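Local structure of cGAS/DncV-like nucleotidyltransferase in E. coli homolog (Elizabethkingia meningoseptica ATCC 13253 = NBRC 12535, 6E0O) at residues A[102-106]-A[119-124]; A[96-102]-A[138-142]; A[58-62]-A[132-136]. The protein synthesises cyclic dinucleotide second messengers from nucleoside triphosphates, probably in response to phage infection as part of a CBASS antivirus system. One frame throughout, in Å; residues are numbered along the deposited sequence.

Contact 1: A[102-106]-A[119-124]; sequences KADTE and RKNKCI. With nucleotides of chain B.
K102 lies extended over one face of the R119 guanidinium, its CD 3.5 Å from R119 NH2, and runs on to the turn beyond. Its tttt rotamer carries NZ to K120 O for a hydrogen bond of 2.9 Å; R119, with chi1 to chi3 t, is equally extended. The like charges, K102 NZ and R119 NE 4.0 Å apart, are both answered by D162, which forms salt bridges with the two side chains. Residues 102-106 are helical, with a hydrogen bond from E106 N to K102 O (2.9 Å), and the CA atoms of E106 and I124 are 6.3 Å apart. Residues 119-124 span the turn (120-123) of a beta hairpin and its strand ends, with a hydrogen bond from K120 N to C123 O (2.9 Å); helix 98-113 packs against it within the nucleotidyltransferase domain. E106, chi1 and chi2 t, makes a salt bridge from OE1 to R119 NH1 (3.5 Å), while R110 pairs with its OE2; a water joins E106 OE2 (3.2 Å) to R119 N (2.9 Å). I124 CD1 packs 3.8 Å from both K102 CE and E106 CB. K122, whose CA-to-CB bond points away from the helix, donates from NZ to OP1 of nucleotide A2 of chain B at 3.2 Å, consistent with ATP binding.

Contact 2: A[96-102]-A[138-142]; sequences YNFDELK and IPCFV. With nucleotides of chain B.
F141 and P139, on strand 138-142, are the two residues most covered here, and L101 and F98 of the helix come next. The F141 side chain (chi1 -66°) brings its ring to the start of the helix: L101 CD2 lies over one face, 4.1 Å from the ring centroid and 28° off the normal, a CH-pi contact, and F98 CB is 3.9 Å from F141 CE2. Y96 O approaches F141 CZ to 3.7 Å. P139 points toward the helix, with CB 4.0 Å from L101 CD2 and CG 4.2 Å from F98 CZ and 4.1 Å from K102 CG. L101 (chi1 177°, chi2 64°) thus touches both, and F98, with chi1 t, turns its ring edge to the strand, CE1 3.3 Å from P139 O. This is helix-on-sheet packing in the nucleotidyltransferase fold: helix 98-113 runs roughly antiparallel to strand 135-147, the axes of 98-102 and 138-142 approaching to 8.5 Å with 142° between their directions. The nearest CA pairs are F98-C140 (7.5 Å) and K102-P139 (6.1 Å). N97 is the N-cap and forms a capping box with E100, E100 N donating to N97 OD1 at 3.0 Å; helical bonds follow from L101 N to N97 O (3.1 Å) and K102 N to F98 O (2.9 Å). I138 points away from the helix, and its CD1 comes within 3.6 Å of O3' of nucleotide A2 of chain B.

Contact 3: A[58-62]-A[132-136]; sequences QNSDV and RITAD. With nucleotides of chain B.
Two backbone hydrogen bonds, V62 N to T134 O at 3.1 Å and D136 N to V62 O at 2.8 Å, join the segments where strands 62-68 and 135-147 begin to pair in parallel in the central sheet of the nucleotidyltransferase fold. V62 bridges to A135 (CA-CA 4.8 Å), and D61 lies beside T134 (CA-CA 4.9 Å); residues 60-62 and 133-136 are all extended, whereas N59 has positive phi (59/39). CA-H...O contacts, D61 CA to T134 O and A135 CA to V62 O, both 3.2 Å, flank the bridge. One water links N59 O (2.7 Å), D61 OD1 (2.8 Å) and T134 N (2.9 Å). The pairing sets D61 and D136, both probably Mg2+-binding together with D63, near the nucleotide: D136 OD2 lies 3.0 Å from O3' of nucleotide A2 of chain B. V62 and A135 point to the same face of the sheet, and I133 packs against Y50 and helix 21-38. V62 CG1 meets A135 CB at 3.7 Å and I133 CD1 at 3.5 Å.

Strand 135-147 joins contacts 2 and 3, whose centres lie about 23 Å apart: its start pairs with V62 in contact 3, and further along 138-142, still paired with 62-68, packs against helix 98-113. Contact 1 is nested in sequence within the loops closed by both. Its centre is about 9 Å from that of contact 2, with which it shares K102; D104 OD2 and Y96 OH (3.1 Å, probable hydrogen bond) tie them further. C123 SG packs 3.6 Å from D136 CG of contact 3. The side chains of D61, C123 and P139 lie about 6, 9 and 14 Å from the bound magnesium. All three contacts approach nucleotide A2 of chain B: K122 at its phosphate, I138 and D136 at O3'.

Contact 1: A[102-106]-A[119-124]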
# COMPACT_ATOMS: atom_id res chain seq x y z
N LYS A 102 -17.64 12.09 4.36
CA LYS A 102 -16.38 12.30 5.06
C LYS A 102 -16.60 13.11 6.33
O LYS A 102 -15.99 12.84 7.36
CB LYS A 102 -15.35 12.94 4.13
CG LYS A 102 -13.98 13.05 4.76
CD LYS A 102 -12.92 13.40 3.74
CE LYS A 102 -11.55 13.50 4.36
NZ LYS A 102 -10.55 13.93 3.36
N ALA A 103 -17.47 14.12 6.27
CA ALA A 103 -17.77 14.91 7.46
C ALA A 103 -18.43 14.05 8.54
O ALA A 103 -18.12 14.17 9.72
CB ALA A 103 -18.68 16.09 7.11
N ASP A 104 -19.36 13.17 8.14
CA ASP A 104 -20.02 12.30 9.10
C ASP A 104 -19.04 11.30 9.69
O ASP A 104 -19.13 10.96 10.88
CB ASP A 104 -21.18 11.58 8.42
CG ASP A 104 -22.35 12.49 8.11
OD1 ASP A 104 -22.36 13.66 8.55
OD2 ASP A 104 -23.27 12.03 7.40
N THR A 105 -18.09 10.83 8.88
CA THR A 105 -17.06 9.92 9.37
C THR A 105 -16.19 10.62 10.40
O THR A 105 -15.90 10.07 11.47
CB THR A 105 -16.21 9.43 8.19
OG1 THR A 105 -17.04 8.75 7.25
CG2 THR A 105 -15.14 8.47 8.67
N GLU A 106 -15.77 11.86 10.10
CA GLU A 106 -14.97 12.62 11.04
C GLU A 106 -15.73 12.83 12.35
O GLU A 106 -15.16 12.70 13.44
CB GLU A 106 -14.58 13.96 10.40
CG GLU A 106 -13.67 14.80 11.25
CD GLU A 106 -13.27 16.10 10.58
OE1 GLU A 106 -13.67 16.35 9.42
OE2 GLU A 106 -12.54 16.89 11.22
N ARG A 119 -8.42 15.58 10.40
CA ARG A 119 -8.78 15.41 9.01
C ARG A 119 -7.56 15.61 8.13
O ARG A 119 -6.79 16.56 8.32
CB ARG A 119 -9.86 16.41 8.63
CG ARG A 119 -10.26 16.31 7.18
CD ARG A 119 -11.51 17.10 6.92
NE ARG A 119 -11.89 17.06 5.52
CZ ARG A 119 -13.14 16.92 5.10
NH1 ARG A 119 -14.13 16.77 5.98
NH2 ARG A 119 -13.40 16.90 3.80
N LYS A 120 -7.37 14.70 7.18
CA LYS A 120 -6.29 14.77 6.21
C LYS A 120 -6.86 14.82 4.80
O LYS A 120 -8.07 14.68 4.59
CB LYS A 120 -5.33 13.59 6.38
CG LYS A 120 -4.76 13.43 7.77
CD LYS A 120 -3.86 14.58 8.16
CE LYS A 120 -3.44 14.45 9.62
NZ LYS A 120 -2.55 15.56 10.07
N ASN A 121 -5.98 14.99 3.82
CA ASN A 121 -6.42 15.20 2.45
C ASN A 121 -7.21 14.01 1.91
O ASN A 121 -8.20 14.19 1.18
CB ASN A 121 -5.21 15.48 1.56
CG ASN A 121 -5.60 15.96 0.18
OD1 ASN A 121 -6.54 16.73 0.02
ND2 ASN A 121 -4.88 15.50 -0.83
N LYS A 122 -6.80 12.79 2.26
CA LYS A 122 -7.37 11.58 1.68
C LYS A 122 -7.98 10.65 2.72
O LYS A 122 -8.42 9.55 2.36
CB LYS A 122 -6.32 10.82 0.87
CG LYS A 122 -5.84 11.55 -0.37
CD LYS A 122 -4.83 10.75 -1.17
CE LYS A 122 -4.13 11.62 -2.21
NZ LYS A 122 -3.06 10.88 -2.92
N CYS A 123 -8.04 11.06 3.98
CA CYS A 123 -8.51 10.19 5.05
C CYS A 123 -8.79 11.02 6.29
O CYS A 123 -8.55 12.24 6.31
CB CYS A 123 -7.46 9.11 5.35
SG CYS A 123 -5.90 9.76 6.03
N ILE A 124 -9.30 10.36 7.32
CA ILE A 124 -9.38 10.91 8.67
C ILE A 124 -8.37 10.14 9.52
O ILE A 124 -8.47 8.92 9.67
CB ILE A 124 -10.79 10.79 9.27
CG1 ILE A 124 -11.87 11.37 8.36
CG2 ILE A 124 -10.77 11.43 10.64
CD1 ILE A 124 -11.77 12.84 8.10
P A B 2 -0.84 9.04 0.77
OP1 A B 2 -1.66 9.54 -0.37
OP2 A B 2 -0.11 10.03 1.62
O5' A B 2 -1.79 8.19 1.72
C5' A B 2 -2.66 8.82 2.65
C4' A B 2 -3.82 7.92 3.02
O4' A B 2 -4.69 7.79 1.86
C3' A B 2 -3.44 6.50 3.43
O3' A B 2 -4.33 6.02 4.43
C2' A B 2 -3.62 5.70 2.14
O2' A B 2 -3.91 4.33 2.33
C1' A B 2 -4.79 6.43 1.48
N9 A B 2 -4.75 6.37 0.02
C8 A B 2 -3.90 7.06 -0.81
N7 A B 2 -4.07 6.81 -2.08
C5 A B 2 -5.09 5.87 -2.09
C6 A B 2 -5.74 5.18 -3.14
N6 A B 2 -5.46 5.33 -4.43
N1 A B 2 -6.71 4.33 -2.78
C2 A B 2 -7.02 4.15 -1.50
N3 A B 2 -6.48 4.74 -0.43
C4 A B 2 -5.52 5.59 -0.80
O HOH W 1 -9.50 17.85 11.84

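Contact 2: A[96-102]-A[138-142]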
# COMPACT_ATOMS: atom_id res chain seq x y z
N TYR A 96 -26.77 11.59 -1.09
CA TYR A 96 -25.73 11.44 -0.07
C TYR A 96 -24.36 11.44 -0.74
O TYR A 96 -23.90 10.42 -1.27
CB TYR A 96 -25.95 10.16 0.73
CG TYR A 96 -25.11 10.04 1.99
CD1 TYR A 96 -25.26 10.94 3.04
CD2 TYR A 96 -24.18 9.02 2.13
CE1 TYR A 96 -24.50 10.82 4.19
CE2 TYR A 96 -23.43 8.90 3.27
CZ TYR A 96 -23.59 9.80 4.30
OH TYR A 96 -22.84 9.68 5.45
N ASN A 97 -23.71 12.60 -0.71
CA ASN A 97 -22.49 12.84 -1.47
C ASN A 97 -21.26 12.61 -0.60
O ASN A 97 -21.34 12.42 0.62
CB ASN A 97 -22.48 14.27 -2.00
CG ASN A 97 -22.63 15.30 -0.90
OD1 ASN A 97 -21.72 15.51 -0.10
ND2 ASN A 97 -23.80 15.93 -0.83
N PHE A 98 -20.09 12.68 -1.24
CA PHE A 98 -18.88 12.31 -0.53
C PHE A 98 -18.53 13.30 0.58
O PHE A 98 -18.04 12.90 1.64
CB PHE A 98 -17.68 12.15 -1.46
CG PHE A 98 -16.47 11.67 -0.73
CD1 PHE A 98 -16.37 10.35 -0.36
CD2 PHE A 98 -15.50 12.56 -0.30
CE1 PHE A 98 -15.30 9.91 0.38
CE2 PHE A 98 -14.43 12.12 0.44
CZ PHE A 98 -14.33 10.79 0.77
N ASP A 99 -18.75 14.60 0.35
CA ASP A 99 -18.42 15.58 1.38
C ASP A 99 -19.16 15.27 2.67
O ASP A 99 -18.58 15.32 3.76
CB ASP A 99 -18.78 16.99 0.93
CG ASP A 99 -17.90 17.49 -0.19
OD1 ASP A 99 -16.79 16.95 -0.35
OD2 ASP A 99 -18.33 18.43 -0.89
N GLU A 100 -20.45 14.94 2.57
CA GLU A 100 -21.24 14.58 3.74
C GLU A 100 -20.71 13.30 4.37
O GLU A 100 -20.63 13.20 5.60
CB GLU A 100 -22.70 14.38 3.35
CG GLU A 100 -23.43 15.58 2.81
CD GLU A 100 -24.79 15.18 2.26
OE1 GLU A 100 -24.91 15.00 1.03
OE2 GLU A 100 -25.72 15.00 3.07
N LEU A 101 -20.38 12.30 3.55
CA LEU A 101 -19.84 11.06 4.09
C LEU A 101 -18.58 11.32 4.91
O LEU A 101 -18.45 10.82 6.03
CB LEU A 101 -19.54 10.06 2.97
CG LEU A 101 -18.90 8.76 3.43
CD1 LEU A 101 -19.82 7.96 4.34
CD2 LEU A 101 -18.48 7.92 2.23
N LYS A 102 -17.64 12.09 4.36
CA LYS A 102 -16.38 12.30 5.06
C LYS A 102 -16.60 13.11 6.33
O LYS A 102 -15.99 12.84 7.36
CB LYS A 102 -15.35 12.94 4.13
CG LYS A 102 -13.98 13.05 4.76
CD LYS A 102 -12.92 13.40 3.74
CE LYS A 102 -11.55 13.50 4.36
NZ LYS A 102 -10.55 13.93 3.36
N ILE A 138 -10.39 5.64 5.81
CA ILE A 138 -10.61 6.05 4.43
C ILE A 138 -12.08 5.84 4.09
O ILE A 138 -12.45 4.74 3.64
CB ILE A 138 -9.69 5.28 3.47
CG1 ILE A 138 -8.23 5.45 3.90
CG2 ILE A 138 -9.89 5.78 2.06
CD1 ILE A 138 -7.35 4.32 3.51
N PRO A 139 -12.95 6.83 4.30
CA PRO A 139 -14.32 6.70 3.79
C PRO A 139 -14.31 6.69 2.27
O PRO A 139 -13.51 7.37 1.63
CB PRO A 139 -15.03 7.95 4.35
CG PRO A 139 -13.94 8.93 4.53
CD PRO A 139 -12.71 8.13 4.93
N CYS A 140 -15.21 5.90 1.69
CA CYS A 140 -15.24 5.75 0.24
C CYS A 140 -16.56 5.12 -0.18
O CYS A 140 -17.37 4.71 0.66
CB CYS A 140 -14.07 4.90 -0.26
SG CYS A 140 -14.06 3.22 0.41
N PHE A 141 -16.76 5.05 -1.49
CA PHE A 141 -17.90 4.40 -2.11
C PHE A 141 -17.42 3.27 -3.01
O PHE A 141 -16.24 3.17 -3.35
CB PHE A 141 -18.67 5.40 -2.99
CG PHE A 141 -19.35 6.53 -2.23
CD1 PHE A 141 -20.23 6.27 -1.19
CD2 PHE A 141 -19.15 7.84 -2.61
CE1 PHE A 141 -20.87 7.31 -0.54
CE2 PHE A 141 -19.80 8.87 -1.96
CZ PHE A 141 -20.65 8.61 -0.92
N VAL A 142 -18.37 2.41 -3.41
CA VAL A 142 -18.11 1.42 -4.44
C VAL A 142 -17.81 2.09 -5.77
O VAL A 142 -18.45 3.09 -6.14
CB VAL A 142 -19.33 0.49 -4.58
CG1 VAL A 142 -19.19 -0.43 -5.79
CG2 VAL A 142 -19.54 -0.32 -3.32
P A B 2 -0.84 9.04 0.77
OP1 A B 2 -1.66 9.54 -0.37
OP2 A B 2 -0.11 10.03 1.62
O5' A B 2 -1.79 8.19 1.72
C5' A B 2 -2.66 8.82 2.65
C4' A B 2 -3.82 7.92 3.02
O4' A B 2 -4.69 7.79 1.86
C3' A B 2 -3.44 6.50 3.43
O3' A B 2 -4.33 6.02 4.43
C2' A B 2 -3.62 5.70 2.14
O2' A B 2 -3.91 4.33 2.33
C1' A B 2 -4.79 6.43 1.48
N9 A B 2 -4.75 6.37 0.02
C8 A B 2 -3.90 7.06 -0.81
N7 A B 2 -4.07 6.81 -2.08
C5 A B 2 -5.09 5.87 -2.09
C6 A B 2 -5.74 5.18 -3.14
N6 A B 2 -5.46 5.33 -4.43
N1 A B 2 -6.71 4.33 -2.78
C2 A B 2 -7.02 4.15 -1.50
N3 A B 2 -6.48 4.74 -0.43
C4 A B 2 -5.52 5.59 -0.80

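Contact 3: A[58-62]-A[132-136]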
# COMPACT_ATOMS: atom_id res chain seq x y z
N GLN A 58 8.34 -0.38 13.03
CA GLN A 58 7.62 -0.67 14.26
C GLN A 58 6.46 0.30 14.42
O GLN A 58 6.55 1.47 14.06
CB GLN A 58 8.55 -0.53 15.46
CG GLN A 58 9.64 -1.58 15.55
CD GLN A 58 10.27 -1.63 16.93
OE1 GLN A 58 10.41 -0.61 17.60
NE2 GLN A 58 10.65 -2.83 17.37
N ASN A 59 5.35 -0.21 14.96
CA ASN A 59 4.22 0.63 15.32
C ASN A 59 3.66 1.38 14.12
O ASN A 59 3.26 2.54 14.23
CB ASN A 59 4.60 1.60 16.45
CG ASN A 59 3.43 1.93 17.35
OD1 ASN A 59 2.83 1.03 17.94
ND2 ASN A 59 3.11 3.21 17.46
N SER A 60 3.62 0.72 12.96
CA SER A 60 3.19 1.38 11.73
C SER A 60 1.71 1.74 11.77
O SER A 60 0.89 1.04 12.37
CB SER A 60 3.43 0.46 10.53
OG SER A 60 4.81 0.21 10.30
N ASP A 61 1.36 2.81 11.05
CA ASP A 61 -0.04 3.20 10.90
C ASP A 61 -0.79 2.19 10.04
O ASP A 61 -0.25 1.63 9.08
CB ASP A 61 -0.15 4.56 10.21
CG ASP A 61 0.55 5.69 10.97
OD1 ASP A 61 1.05 5.47 12.09
OD2 ASP A 61 0.62 6.80 10.40
N VAL A 62 -2.07 1.97 10.37
CA VAL A 62 -2.93 1.04 9.65
C VAL A 62 -3.97 1.82 8.84
O VAL A 62 -4.53 2.82 9.31
CB VAL A 62 -3.62 0.04 10.59
CG1 VAL A 62 -4.49 0.76 11.63
CG2 VAL A 62 -4.43 -0.97 9.79
N ARG A 132 -2.61 1.74 21.26
CA ARG A 132 -3.14 1.52 19.93
C ARG A 132 -2.29 2.28 18.92
O ARG A 132 -1.81 3.37 19.20
CB ARG A 132 -4.62 1.89 19.81
CG ARG A 132 -4.91 3.34 19.73
CD ARG A 132 -6.44 3.66 19.53
NE ARG A 132 -6.48 5.10 19.38
CZ ARG A 132 -7.00 5.96 20.24
NH1 ARG A 132 -7.68 5.53 21.30
NH2 ARG A 132 -6.87 7.25 20.01
N ILE A 133 -2.12 1.67 17.74
CA ILE A 133 -1.44 2.34 16.66
C ILE A 133 -2.33 3.46 16.11
O ILE A 133 -3.55 3.48 16.31
CB ILE A 133 -1.02 1.37 15.54
CG1 ILE A 133 -2.24 0.69 14.94
CG2 ILE A 133 -0.01 0.36 16.08
CD1 ILE A 133 -1.90 -0.24 13.77
N THR A 134 -1.70 4.38 15.38
CA THR A 134 -2.43 5.35 14.59
C THR A 134 -3.09 4.67 13.41
O THR A 134 -2.57 3.72 12.82
CB THR A 134 -1.45 6.42 14.12
OG1 THR A 134 -0.98 7.15 15.26
CG2 THR A 134 -2.10 7.37 13.14
N ALA A 135 -4.26 5.18 13.05
CA ALA A 135 -5.03 4.65 11.94
C ALA A 135 -5.43 5.77 11.01
O ALA A 135 -5.76 6.87 11.45
CB ALA A 135 -6.29 3.93 12.43
N ASP A 136 -5.39 5.47 9.72
CA ASP A 136 -5.98 6.32 8.69
C ASP A 136 -7.29 5.66 8.30
O ASP A 136 -7.30 4.53 7.83
CB ASP A 136 -5.06 6.36 7.48
CG ASP A 136 -3.87 7.26 7.68
OD1 ASP A 136 -3.80 7.94 8.72
OD2 ASP A 136 -3.00 7.28 6.78
P A B 2 -0.84 9.04 0.77
OP1 A B 2 -1.66 9.54 -0.37
OP2 A B 2 -0.11 10.03 1.62
O5' A B 2 -1.79 8.19 1.72
C5' A B 2 -2.66 8.82 2.65
C4' A B 2 -3.82 7.92 3.02
O4' A B 2 -4.69 7.79 1.86
C3' A B 2 -3.44 6.50 3.43
O3' A B 2 -4.33 6.02 4.43
C2' A B 2 -3.62 5.70 2.14
O2' A B 2 -3.91 4.33 2.33
C1' A B 2 -4.79 6.43 1.48
N9 A B 2 -4.75 6.37 0.02
C8 A B 2 -3.90 7.06 -0.81
N7 A B 2 -4.07 6.81 -2.08
C5 A B 2 -5.09 5.87 -2.09
C6 A B 2 -5.74 5.18 -3.14
N6 A B 2 -5.46 5.33 -4.43
N1 A B 2 -6.71 4.33 -2.78
C2 A B 2 -7.02 4.15 -1.50
N3 A B 2 -6.48 4.74 -0.43
C4 A B 2 -5.52 5.59 -0.80
O HOH W 2 1.08 4.07 14.50
O HOH W 3 1.03 4.22 19.19
O HOH W 4 0.24 6.52 7.13